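Endoglucanase (Fervidobacterium pennivorans DSM 9078, PDB 6KDD) probably hydrolyses beta-1,4-linked glucans such as cellulose, as a family 5 glycoside hydrolase. Local coordinates at residues L119-I122 with W123-I126; T150-K153 with W154-Y158; K227-E231 with E232-N236; S278-K281 with M282-F286. One frame throughout, in Å; residues are numbered along the deposited sequence.

Contact 1: L119-I122 with W123-I126; sequences LVEI and WRQI
E121 turns its CG away from its own carbonyl carbon (chi1 -76°) and bends again at chi2, while R124 sends its CG opposite its backbone N (chi1 179°) and folds back at chi3, which lays the two chains side by side one helical turn apart. The guanidinium meets the carboxylate side-on: R124 NE donates to E121 OE1 at 2.7 Å, and R124 NH2 reaches the syn lone pair of E121 OE2 at 2.7 Å. The two planes are nearly coplanar, 23° apart. Beside this pair, Q125, extended beyond CG, donates NE2 to E121 O at 3.1 Å from above the carbonyl plane; Q125 N approaches the same oxygen from the opposite face. The Q125 amide is held further by Y74 O and I76 N. On the inner side, L119 CD1 rests 3.7 Å from W123 CD1, and I126 CD1 lies over one face of the indole, near its rim. The same methyl presses on I122 CG2 at 3.5 Å. W123 NE1 donates to I141 O. This part of the helix turns L119 and W123 to helix 151-168 and the barrel, and the two-pronged i to i+3 salt bridge fixes the rotation of both charged groups on its partly exposed side.

Contact 2: T150-K153 with W154-Y158; sequences TAEK and WNELY
Helix 151-168 starts here, W154 N donating to T150 O at 2.7 Å and N155 N to A151 O at 2.9 Å. T150 is the N-cap: its OG1 accepts from K153 N at 3.2 Å in an almost straight bond (173°), satisfying an amide of the first turn. With CG beside the backbone N (chi1 -72°), the N155 amide is brought back alongside A151 O, at an angle too poor for a hydrogen bond; its bonds go instead to the loop, OD1 to K191 N and ND2 to S189 O. An alanine in place of N155 is likely to leave K191 N and S189 O without these partners and so weaken the hold of the loop on the helix. On the exposed side E152 and E156 run alongside each other, E152 OE1 only 3.1 Å from E156 OE2, a proximity that may raise the proton affinity of one carboxylate. W154 carries Y158 CB over one face of its indole, 3.5 Å above the plane. W154 and Y158 pack on I176 of strand 174-177, L157 meets L119 of helix 112-129, and K153 forms a salt bridge with D113 of that helix.

Contact 3: K227-E231 with E232-N236; sequences KWNGE and EWEIN
The indole of W228 has the carboxylate of E234 stacked over one face, the planes 21° apart, with E234 OE2 3.6 Å from W228 CD1. G230 N shares that face, offset toward the rim. At its edge I235 CD1 comes within 3.4 Å of W228 CH2, and in the ring plane a water accepts from W228 NE1 and donates to E234 O. The second indole, W233, has E234 CG over one face, 3.3 Å above the plane. With CG lodged between its backbone N and carbonyl carbon (chi1 74°), W233 comes alongside the E231 carboxylate, and W233 NE1 donates to E231 OE2 at 2.8 Å, the oxygen almost in the ring plane. This is the N-terminal start of helix 232-252, in the TIM barrel of family 5, with E231 at the N-cap. E234, three residues on, supplies one half of a capping box: OE1 accepts from E231 N at 2.8 Å, nearly along the C-O axis, and both its oxygens take weak bonds from N229 N. E231 OE1 receives N229 ND2 at 2.8 Å, which steadies the glutamate that W233 also holds. I235 N donates to E231 O. On helix 269-285, W275 meets W228 edge-to-face and S271 OG accepts from W228 N.

Contact 4: S278-K281 with M282-F286; sequences SVRK and MAEEF
R280 and E284, one turn apart, form a salt bridge, R280 NH1 donating to E284 OE1 at 3.2 Å with an N-H...O angle of 148°. The carboxylate and guanidinium planes stand 70° apart, and one nitrogen meets one oxygen, from above the carboxylate plane. R280 gets there by bending at chi2 (-90°) and chi3, which also brings its CD to 3.7 Å from E284 CD. Each group has another tie: R280 NE donates to A316 O, and E284 OE2 pairs with K22 NZ. A glutamine in place of E284 would probably deprive K22 of this negative partner and weaken the hold on R280 NH1. Farther round the surface, E285 pairs with R239 of helix 232-252.

Backbone bonds carry the helix to its end. An unbroken run of i to i+4 bonds is donated by the amides from M282 N to E285 N, the last of them reaching K281 O at 2.8 Å. F286, the first residue to leave helical backbone angles, still gives its N to M282 O.

Packing against the rest of the fold completes the account. M282 CG lies in the plane of the F286 ring, at its edge, while the M282 side chain reaches F242 of helix 232-252. V279 and A283 rest on L258 of strand 256-261, and R280 and E284 touch Y290 of strand 289-292. The arrangement is that of the helix in a beta-alpha-beta unit of a TIM barrel, its buried side laid on the two parallel strands it connects.

Overall arrangement
From the N terminus, contact 1 lies within helix 112-129, between strands 97-101 and 137-140, and contact 2 opens helix 151-168, which leads on to strand 174-177. Contact 3 joins a loop to the start of helix 232-252, and contact 4 ends helix 269-285 ahead of strand 289-292. All four are local and follow in series; none encloses or crosses another. They form two pairs on adjacent helices: contacts 1 and 2, centres about 17 Å apart, touch through L119 and L157, and contacts 3 and 4, centres about 14 Å apart, through I235 with S278 and M282. Contacts 1 and 3, about 43 Å apart between centres, lie on opposite sides of the chain's centre.

Contact 1: L119-I122 with W123-I126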
loop_
_atom_site.group_PDB
_atom_site.type_symbol
_atom_site.label_atom_id
_atom_site.label_comp_id
_atom_site.label_asym_id
_atom_site.label_seq_id
_atom_site.Cartn_x
_atom_site.Cartn_y
_atom_site.Cartn_z
ATOM N N LEU A 119 18.090 -3.435 -0.859
ATOM C CA LEU A 119 16.741 -3.860 -0.485
ATOM C C LEU A 119 16.814 -5.178 0.292
ATOM O O LEU A 119 16.087 -5.364 1.254
ATOM C CB LEU A 119 15.799 -4.003 -1.691
ATOM C CG LEU A 119 14.318 -4.300 -1.355
ATOM C CD1 LEU A 119 13.686 -3.152 -0.563
ATOM C CD2 LEU A 119 13.485 -4.648 -2.581
ATOM N N VAL A 120 17.668 -6.114 -0.152
ATOM C CA VAL A 120 17.759 -7.413 0.491
ATOM C C VAL A 120 18.173 -7.225 1.954
ATOM O O VAL A 120 17.571 -7.837 2.837
ATOM C CB VAL A 120 18.673 -8.408 -0.277
ATOM C CG1 VAL A 120 19.063 -9.596 0.608
ATOM C CG2 VAL A 120 17.974 -8.954 -1.516
ATOM N N GLU A 121 19.153 -6.340 2.185
ATOM C CA GLU A 121 19.736 -6.135 3.503
ATOM C C GLU A 121 18.808 -5.327 4.407
ATOM O O GLU A 121 18.775 -5.540 5.625
ATOM C CB GLU A 121 21.098 -5.442 3.397
ATOM C CG GLU A 121 22.216 -6.384 2.931
ATOM C CD GLU A 121 22.281 -7.740 3.626
ATOM O OE1 GLU A 121 22.255 -7.780 4.880
ATOM O OE2 GLU A 121 22.309 -8.762 2.925
ATOM N N ILE A 122 18.077 -4.375 3.806
ATOM C CA ILE A 122 17.075 -3.635 4.561
ATOM C C ILE A 122 16.104 -4.638 5.144
ATOM O O ILE A 122 15.845 -4.628 6.353
ATOM C CB ILE A 122 16.395 -2.539 3.689
ATOM C CG1 ILE A 122 17.361 -1.371 3.498
ATOM C CG2 ILE A 122 15.105 -2.049 4.355
ATOM C CD1 ILE A 122 16.942 -0.321 2.446
ATOM N N TRP A 123 15.579 -5.509 4.293
ATOM C CA TRP A 123 14.615 -6.491 4.719
ATOM C C TRP A 123 15.217 -7.494 5.704
ATOM O O TRP A 123 14.486 -8.015 6.539
ATOM C CB TRP A 123 13.900 -7.132 3.533
ATOM C CG TRP A 123 12.720 -6.268 3.202
ATOM C CD1 TRP A 123 12.516 -5.466 2.107
ATOM C CD2 TRP A 123 11.617 -6.042 4.091
ATOM N NE1 TRP A 123 11.308 -4.819 2.224
ATOM C CE2 TRP A 123 10.728 -5.170 3.423
ATOM C CE3 TRP A 123 11.269 -6.561 5.352
ATOM C CZ2 TRP A 123 9.562 -4.720 4.042
ATOM C CZ3 TRP A 123 10.084 -6.168 5.932
ATOM C CH2 TRP A 123 9.258 -5.235 5.292
ATOM N N ARG A 124 16.533 -7.759 5.608
ATOM C CA ARG A 124 17.128 -8.721 6.532
ATOM C C ARG A 124 16.989 -8.147 7.944
ATOM O O ARG A 124 16.581 -8.854 8.873
ATOM C CB ARG A 124 18.605 -8.998 6.195
ATOM C CG ARG A 124 19.279 -9.984 7.153
ATOM C CD ARG A 124 20.810 -9.989 7.042
ATOM N NE ARG A 124 21.253 -10.144 5.648
ATOM C CZ ARG A 124 21.215 -11.279 4.941
ATOM N NH1 ARG A 124 20.778 -12.406 5.473
ATOM N NH2 ARG A 124 21.623 -11.295 3.682
ATOM N N GLN A 125 17.270 -6.850 8.064
ATOM C CA GLN A 125 17.261 -6.152 9.332
ATOM C C GLN A 125 15.845 -6.015 9.881
ATOM O O GLN A 125 15.623 -6.177 11.086
ATOM C CB GLN A 125 17.899 -4.786 9.173
ATOM C CG GLN A 125 19.411 -4.887 9.007
ATOM C CD GLN A 125 19.883 -3.512 8.643
ATOM O OE1 GLN A 125 20.110 -2.677 9.501
ATOM N NE2 GLN A 125 19.980 -3.248 7.344
ATOM N N ILE A 126 14.894 -5.670 9.005
ATOM C CA ILE A 126 13.552 -5.385 9.498
ATOM C C ILE A 126 12.996 -6.712 9.977
ATOM O O ILE A 126 12.344 -6.794 11.022
ATOM C CB ILE A 126 12.656 -4.786 8.392
ATOM C CG1 ILE A 126 13.185 -3.446 7.895
ATOM C CG2 ILE A 126 11.199 -4.675 8.863
ATOM C CD1 ILE A 126 12.577 -3.022 6.543
#

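Contact 2: T150-K153 with W154-Y158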
loop_
_atom_site.group_PDB
_atom_site.type_symbol
_atom_site.label_atom_id
_atom_site.label_comp_id
_atom_site.label_asym_id
_atom_site.label_seq_id
_atom_site.Cartn_x
_atom_site.Cartn_y
_atom_site.Cartn_z
ATOM N N THR A 150 11.883 -3.376 -13.798
ATOM C CA THR A 150 10.910 -3.961 -14.700
ATOM C C THR A 150 10.308 -5.226 -14.116
ATOM O O THR A 150 10.809 -5.767 -13.126
ATOM C CB THR A 150 11.557 -4.273 -16.056
ATOM O OG1 THR A 150 12.503 -5.322 -15.826
ATOM C CG2 THR A 150 12.228 -3.059 -16.644
ATOM N N ALA A 151 9.232 -5.699 -14.746
ATOM C CA ALA A 151 8.549 -6.908 -14.317
ATOM C C ALA A 151 9.548 -8.060 -14.220
ATOM O O ALA A 151 9.505 -8.859 -13.277
ATOM C CB ALA A 151 7.438 -7.250 -15.276
ATOM N N GLU A 152 10.433 -8.118 -15.230
ATOM C CA GLU A 152 11.469 -9.130 -15.350
ATOM C C GLU A 152 12.404 -9.041 -14.144
ATOM O O GLU A 152 12.551 -10.035 -13.442
ATOM C CB GLU A 152 12.221 -8.989 -16.680
ATOM C CG GLU A 152 12.857 -10.298 -17.145
ATOM C CD GLU A 152 14.146 -10.171 -17.948
ATOM O OE1 GLU A 152 15.222 -10.452 -17.376
ATOM O OE2 GLU A 152 14.077 -9.809 -19.145
ATOM N N LYS A 153 12.976 -7.849 -13.901
ATOM C CA LYS A 153 13.904 -7.604 -12.812
ATOM C C LYS A 153 13.244 -7.774 -11.436
ATOM O O LYS A 153 13.911 -8.210 -10.499
ATOM C CB LYS A 153 14.544 -6.224 -12.948
ATOM C CG LYS A 153 15.430 -6.048 -14.169
ATOM C CD LYS A 153 16.671 -5.208 -13.890
ATOM C CE LYS A 153 17.635 -5.128 -15.064
ATOM N NZ LYS A 153 18.468 -6.349 -15.211
ATOM N N TRP A 154 11.935 -7.495 -11.336
ATOM C CA TRP A 154 11.190 -7.633 -10.086
ATOM C C TRP A 154 10.940 -9.111 -9.764
ATOM O O TRP A 154 11.062 -9.523 -8.606
ATOM C CB TRP A 154 9.893 -6.790 -10.116
ATOM C CG TRP A 154 8.960 -6.968 -8.957
ATOM C CD1 TRP A 154 7.672 -7.406 -9.003
ATOM C CD2 TRP A 154 9.242 -6.706 -7.562
ATOM N NE1 TRP A 154 7.144 -7.472 -7.729
ATOM C CE2 TRP A 154 8.073 -7.002 -6.838
ATOM C CE3 TRP A 154 10.364 -6.245 -6.863
ATOM C CZ2 TRP A 154 7.997 -6.869 -5.443
ATOM C CZ3 TRP A 154 10.286 -6.085 -5.490
ATOM C CH2 TRP A 154 9.117 -6.401 -4.797
ATOM N N ASN A 155 10.606 -9.905 -10.796
ATOM C CA ASN A 155 10.430 -11.341 -10.682
ATOM C C ASN A 155 11.708 -12.000 -10.175
ATOM O O ASN A 155 11.627 -13.046 -9.518
ATOM C CB ASN A 155 9.915 -11.972 -11.984
ATOM C CG ASN A 155 8.459 -11.640 -12.253
ATOM O OD1 ASN A 155 7.626 -11.675 -11.344
ATOM N ND2 ASN A 155 8.139 -11.331 -13.501
ATOM N N GLU A 156 12.855 -11.352 -10.433
ATOM C CA GLU A 156 14.151 -11.880 -10.034
ATOM C C GLU A 156 14.487 -11.453 -8.606
ATOM O O GLU A 156 14.956 -12.280 -7.822
ATOM C CB GLU A 156 15.278 -11.356 -10.929
ATOM C CG GLU A 156 15.388 -12.039 -12.283
ATOM C CD GLU A 156 16.260 -11.246 -13.255
ATOM O OE1 GLU A 156 17.210 -10.571 -12.787
ATOM O OE2 GLU A 156 15.977 -11.272 -14.479
ATOM N N LEU A 157 14.275 -10.162 -8.299
ATOM C CA LEU A 157 14.640 -9.564 -7.017
ATOM C C LEU A 157 13.737 -10.027 -5.861
ATOM O O LEU A 157 14.235 -10.426 -4.805
ATOM C CB LEU A 157 14.646 -8.040 -7.165
ATOM C CG LEU A 157 14.905 -7.243 -5.891
ATOM C CD1 LEU A 157 16.172 -7.703 -5.186
ATOM C CD2 LEU A 157 14.990 -5.766 -6.201
ATOM N N TYR A 158 12.412 -10.012 -6.062
ATOM C CA TYR A 158 11.494 -10.240 -4.955
ATOM C C TYR A 158 11.709 -11.598 -4.279
ATOM O O TYR A 158 11.743 -11.656 -3.047
ATOM C CB TYR A 158 10.051 -9.888 -5.326
ATOM C CG TYR A 158 9.147 -11.030 -5.678
ATOM C CD1 TYR A 158 8.766 -11.976 -4.738
ATOM C CD2 TYR A 158 8.690 -11.181 -6.972
ATOM C CE1 TYR A 158 7.932 -13.025 -5.072
ATOM C CE2 TYR A 158 7.847 -12.223 -7.325
ATOM C CZ TYR A 158 7.469 -13.156 -6.376
ATOM O OH TYR A 158 6.615 -14.168 -6.735
#

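Contact 3: K227-E231 with E232-N236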
loop_
_atom_site.group_PDB
_atom_site.type_symbol
_atom_site.label_atom_id
_atom_site.label_comp_id
_atom_site.label_asym_id
_atom_site.label_seq_id
_atom_site.Cartn_x
_atom_site.Cartn_y
_atom_site.Cartn_z
ATOM N N LYS A 227 -14.728 14.826 -14.401
ATOM C CA LYS A 227 -15.827 14.280 -13.619
ATOM C C LYS A 227 -15.823 12.764 -13.691
ATOM O O LYS A 227 -15.351 12.162 -14.657
ATOM C CB LYS A 227 -17.199 14.813 -14.048
ATOM C CG LYS A 227 -17.409 16.302 -13.836
ATOM C CD LYS A 227 -17.815 16.635 -12.442
ATOM C CE LYS A 227 -18.081 18.112 -12.260
ATOM N NZ LYS A 227 -16.848 18.913 -12.451
ATOM N N TRP A 228 -16.375 12.162 -12.634
ATOM C CA TRP A 228 -16.649 10.739 -12.662
ATOM C C TRP A 228 -18.062 10.586 -12.118
ATOM O O TRP A 228 -18.298 10.864 -10.941
ATOM C CB TRP A 228 -15.640 9.918 -11.824
ATOM C CG TRP A 228 -15.686 8.455 -12.142
ATOM C CD1 TRP A 228 -14.921 7.814 -13.075
ATOM C CD2 TRP A 228 -16.500 7.439 -11.512
ATOM N NE1 TRP A 228 -15.247 6.485 -13.118
ATOM C CE2 TRP A 228 -16.184 6.223 -12.143
ATOM C CE3 TRP A 228 -17.476 7.444 -10.503
ATOM C CZ2 TRP A 228 -16.800 5.026 -11.800
ATOM C CZ3 TRP A 228 -18.087 6.259 -10.158
ATOM C CH2 TRP A 228 -17.765 5.077 -10.817
ATOM N N ASN A 229 -18.968 10.132 -12.988
ATOM C CA ASN A 229 -20.407 10.278 -12.805
ATOM C C ASN A 229 -21.047 9.036 -12.188
ATOM O O ASN A 229 -22.177 9.125 -11.721
ATOM C CB ASN A 229 -21.133 10.524 -14.138
ATOM C CG ASN A 229 -20.757 11.854 -14.754
ATOM O OD1 ASN A 229 -20.412 12.786 -14.048
ATOM N ND2 ASN A 229 -20.816 11.954 -16.068
ATOM N N GLY A 230 -20.379 7.884 -12.258
ATOM C CA GLY A 230 -20.981 6.673 -11.723
ATOM C C GLY A 230 -22.084 6.170 -12.649
ATOM O O GLY A 230 -23.056 5.549 -12.218
ATOM N N GLU A 231 -21.884 6.412 -13.945
ATOM C CA GLU A 231 -22.697 5.800 -14.975
ATOM C C GLU A 231 -22.333 4.334 -15.060
ATOM O O GLU A 231 -21.306 3.905 -14.533
ATOM C CB GLU A 231 -22.385 6.447 -16.320
ATOM C CG GLU A 231 -22.811 7.892 -16.340
ATOM C CD GLU A 231 -22.185 8.670 -17.477
ATOM O OE1 GLU A 231 -22.144 9.901 -17.360
ATOM O OE2 GLU A 231 -21.656 8.026 -18.421
ATOM N N GLU A 232 -23.180 3.598 -15.782
ATOM C CA GLU A 232 -23.084 2.160 -15.891
ATOM C C GLU A 232 -21.806 1.719 -16.605
ATOM O O GLU A 232 -21.208 0.746 -16.156
ATOM C CB GLU A 232 -24.346 1.609 -16.561
ATOM C CG GLU A 232 -24.393 0.096 -16.549
ATOM C CD GLU A 232 -25.740 -0.534 -16.861
ATOM O OE1 GLU A 232 -26.766 0.210 -16.908
ATOM O OE2 GLU A 232 -25.760 -1.778 -17.049
ATOM N N TRP A 233 -21.420 2.366 -17.730
ATOM C CA TRP A 233 -20.242 1.934 -18.475
ATOM C C TRP A 233 -18.977 2.242 -17.661
ATOM O O TRP A 233 -17.962 1.565 -17.833
ATOM C CB TRP A 233 -20.121 2.593 -19.875
ATOM C CG TRP A 233 -19.689 4.023 -19.738
ATOM C CD1 TRP A 233 -20.489 5.068 -19.375
ATOM C CD2 TRP A 233 -18.367 4.569 -19.866
ATOM N NE1 TRP A 233 -19.759 6.223 -19.278
ATOM C CE2 TRP A 233 -18.453 5.950 -19.575
ATOM C CE3 TRP A 233 -17.112 4.041 -20.187
ATOM C CZ2 TRP A 233 -17.344 6.804 -19.597
ATOM C CZ3 TRP A 233 -16.024 4.889 -20.229
ATOM C CH2 TRP A 233 -16.137 6.250 -19.936
ATOM N N GLU A 234 -19.022 3.310 -16.853
ATOM C CA GLU A 234 -17.893 3.669 -15.989
ATOM C C GLU A 234 -17.688 2.613 -14.902
ATOM O O GLU A 234 -16.567 2.122 -14.702
ATOM C CB GLU A 234 -18.164 4.984 -15.275
ATOM C CG GLU A 234 -18.044 6.188 -16.179
ATOM C CD GLU A 234 -18.389 7.478 -15.471
ATOM O OE1 GLU A 234 -19.478 7.557 -14.861
ATOM O OE2 GLU A 234 -17.567 8.399 -15.507
ATOM N N ILE A 235 -18.800 2.240 -14.253
ATOM C CA ILE A 235 -18.820 1.162 -13.275
ATOM C C ILE A 235 -18.371 -0.116 -13.956
ATOM O O ILE A 235 -17.552 -0.835 -13.384
ATOM C CB ILE A 235 -20.188 1.027 -12.569
ATOM C CG1 ILE A 235 -20.670 2.336 -11.938
ATOM C CG2 ILE A 235 -20.229 -0.143 -11.595
ATOM C CD1 ILE A 235 -20.141 2.597 -10.572
ATOM N N ASN A 236 -18.869 -0.380 -15.186
ATOM C CA ASN A 236 -18.481 -1.579 -15.919
ATOM C C ASN A 236 -16.974 -1.649 -16.170
ATOM O O ASN A 236 -16.401 -2.745 -16.127
ATOM C CB ASN A 236 -19.273 -1.807 -17.218
ATOM C CG ASN A 236 -20.613 -2.469 -16.958
ATOM O OD1 ASN A 236 -20.715 -3.335 -16.091
ATOM N ND2 ASN A 236 -21.646 -2.061 -17.680
HETATM O O HOH W 1 -14.406 4.030 -14.563
#

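Contact 4: S278-K281 with M282-F286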
loop_
_atom_site.group_PDB
_atom_site.type_symbol
_atom_site.label_atom_id
_atom_site.label_comp_id
_atom_site.label_asym_id
_atom_site.label_seq_id
_atom_site.Cartn_x
_atom_site.Cartn_y
_atom_site.Cartn_z
ATOM N N SER A 278 -17.623 3.039 -5.512
ATOM C CA SER A 278 -17.675 2.036 -6.563
ATOM C C SER A 278 -16.465 1.117 -6.547
ATOM O O SER A 278 -16.633 -0.097 -6.683
ATOM C CB SER A 278 -17.792 2.680 -7.916
ATOM O OG SER A 278 -19.043 3.328 -7.987
ATOM N N VAL A 279 -15.254 1.706 -6.458
ATOM C CA VAL A 279 -14.035 0.922 -6.372
ATOM C C VAL A 279 -14.071 0.008 -5.141
ATOM O O VAL A 279 -13.727 -1.183 -5.220
ATOM C CB VAL A 279 -12.783 1.821 -6.398
ATOM C CG1 VAL A 279 -11.561 1.036 -5.975
ATOM C CG2 VAL A 279 -12.556 2.365 -7.816
ATOM N N ARG A 280 -14.462 0.583 -4.003
ATOM C CA ARG A 280 -14.493 -0.178 -2.761
ATOM C C ARG A 280 -15.485 -1.345 -2.851
ATOM O O ARG A 280 -15.160 -2.473 -2.479
ATOM C CB ARG A 280 -14.786 0.754 -1.583
ATOM C CG ARG A 280 -14.650 0.066 -0.227
ATOM C CD ARG A 280 -15.990 -0.528 0.176
ATOM N NE ARG A 280 -16.824 0.604 0.481
ATOM C CZ ARG A 280 -18.137 0.564 0.636
ATOM N NH1 ARG A 280 -18.802 -0.574 0.521
ATOM N NH2 ARG A 280 -18.786 1.677 0.921
ATOM N N LYS A 281 -16.707 -1.079 -3.331
ATOM C CA LYS A 281 -17.688 -2.151 -3.505
ATOM C C LYS A 281 -17.199 -3.193 -4.507
ATOM O O LYS A 281 -17.486 -4.373 -4.359
ATOM C CB LYS A 281 -19.045 -1.628 -3.967
ATOM C CG LYS A 281 -19.783 -0.796 -2.931
ATOM C CD LYS A 281 -21.015 -0.149 -3.515
ATOM C CE LYS A 281 -22.279 -0.571 -2.793
ATOM N NZ LYS A 281 -22.478 0.190 -1.535
ATOM N N MET A 282 -16.417 -2.785 -5.507
ATOM C CA MET A 282 -15.900 -3.764 -6.454
ATOM C C MET A 282 -14.860 -4.658 -5.791
ATOM O O MET A 282 -14.803 -5.858 -6.066
ATOM C CB MET A 282 -15.301 -3.125 -7.711
ATOM C CG MET A 282 -15.408 -4.014 -8.957
ATOM S SD MET A 282 -17.160 -4.239 -9.451
ATOM C CE MET A 282 -17.497 -2.691 -10.289
ATOM N N ALA A 283 -14.023 -4.089 -4.915
ATOM C CA ALA A 283 -13.030 -4.902 -4.216
ATOM C C ALA A 283 -13.766 -5.908 -3.320
ATOM O O ALA A 283 -13.439 -7.091 -3.303
ATOM C CB ALA A 283 -12.101 -3.974 -3.411
ATOM N N GLU A 284 -14.827 -5.458 -2.645
ATOM C CA GLU A 284 -15.631 -6.334 -1.796
ATOM C C GLU A 284 -16.304 -7.441 -2.608
ATOM O O GLU A 284 -16.263 -8.608 -2.210
ATOM C CB GLU A 284 -16.629 -5.516 -0.978
ATOM C CG GLU A 284 -15.924 -4.734 0.110
ATOM C CD GLU A 284 -16.762 -4.058 1.166
ATOM O OE1 GLU A 284 -17.885 -3.605 0.844
ATOM O OE2 GLU A 284 -16.254 -3.960 2.318
ATOM N N GLU A 285 -16.839 -7.077 -3.783
ATOM C CA GLU A 285 -17.502 -8.019 -4.670
ATOM C C GLU A 285 -16.544 -9.143 -5.022
ATOM O O GLU A 285 -16.969 -10.290 -5.001
ATOM C CB GLU A 285 -18.058 -7.330 -5.916
ATOM C CG GLU A 285 -18.696 -8.270 -6.942
ATOM C CD GLU A 285 -19.340 -7.494 -8.078
ATOM O OE1 GLU A 285 -20.251 -6.706 -7.783
ATOM O OE2 GLU A 285 -18.901 -7.630 -9.244
ATOM N N PHE A 286 -15.268 -8.830 -5.311
ATOM C CA PHE A 286 -14.342 -9.854 -5.775
ATOM C C PHE A 286 -13.472 -10.399 -4.642
ATOM O O PHE A 286 -12.498 -11.113 -4.887
ATOM C CB PHE A 286 -13.443 -9.379 -6.924
ATOM C CG PHE A 286 -14.142 -9.133 -8.248
ATOM C CD1 PHE A 286 -14.395 -10.179 -9.131
ATOM C CD2 PHE A 286 -14.567 -7.863 -8.616
ATOM C CE1 PHE A 286 -15.039 -9.964 -10.345
ATOM C CE2 PHE A 286 -15.193 -7.642 -9.840
ATOM C CZ PHE A 286 -15.440 -8.695 -10.697
#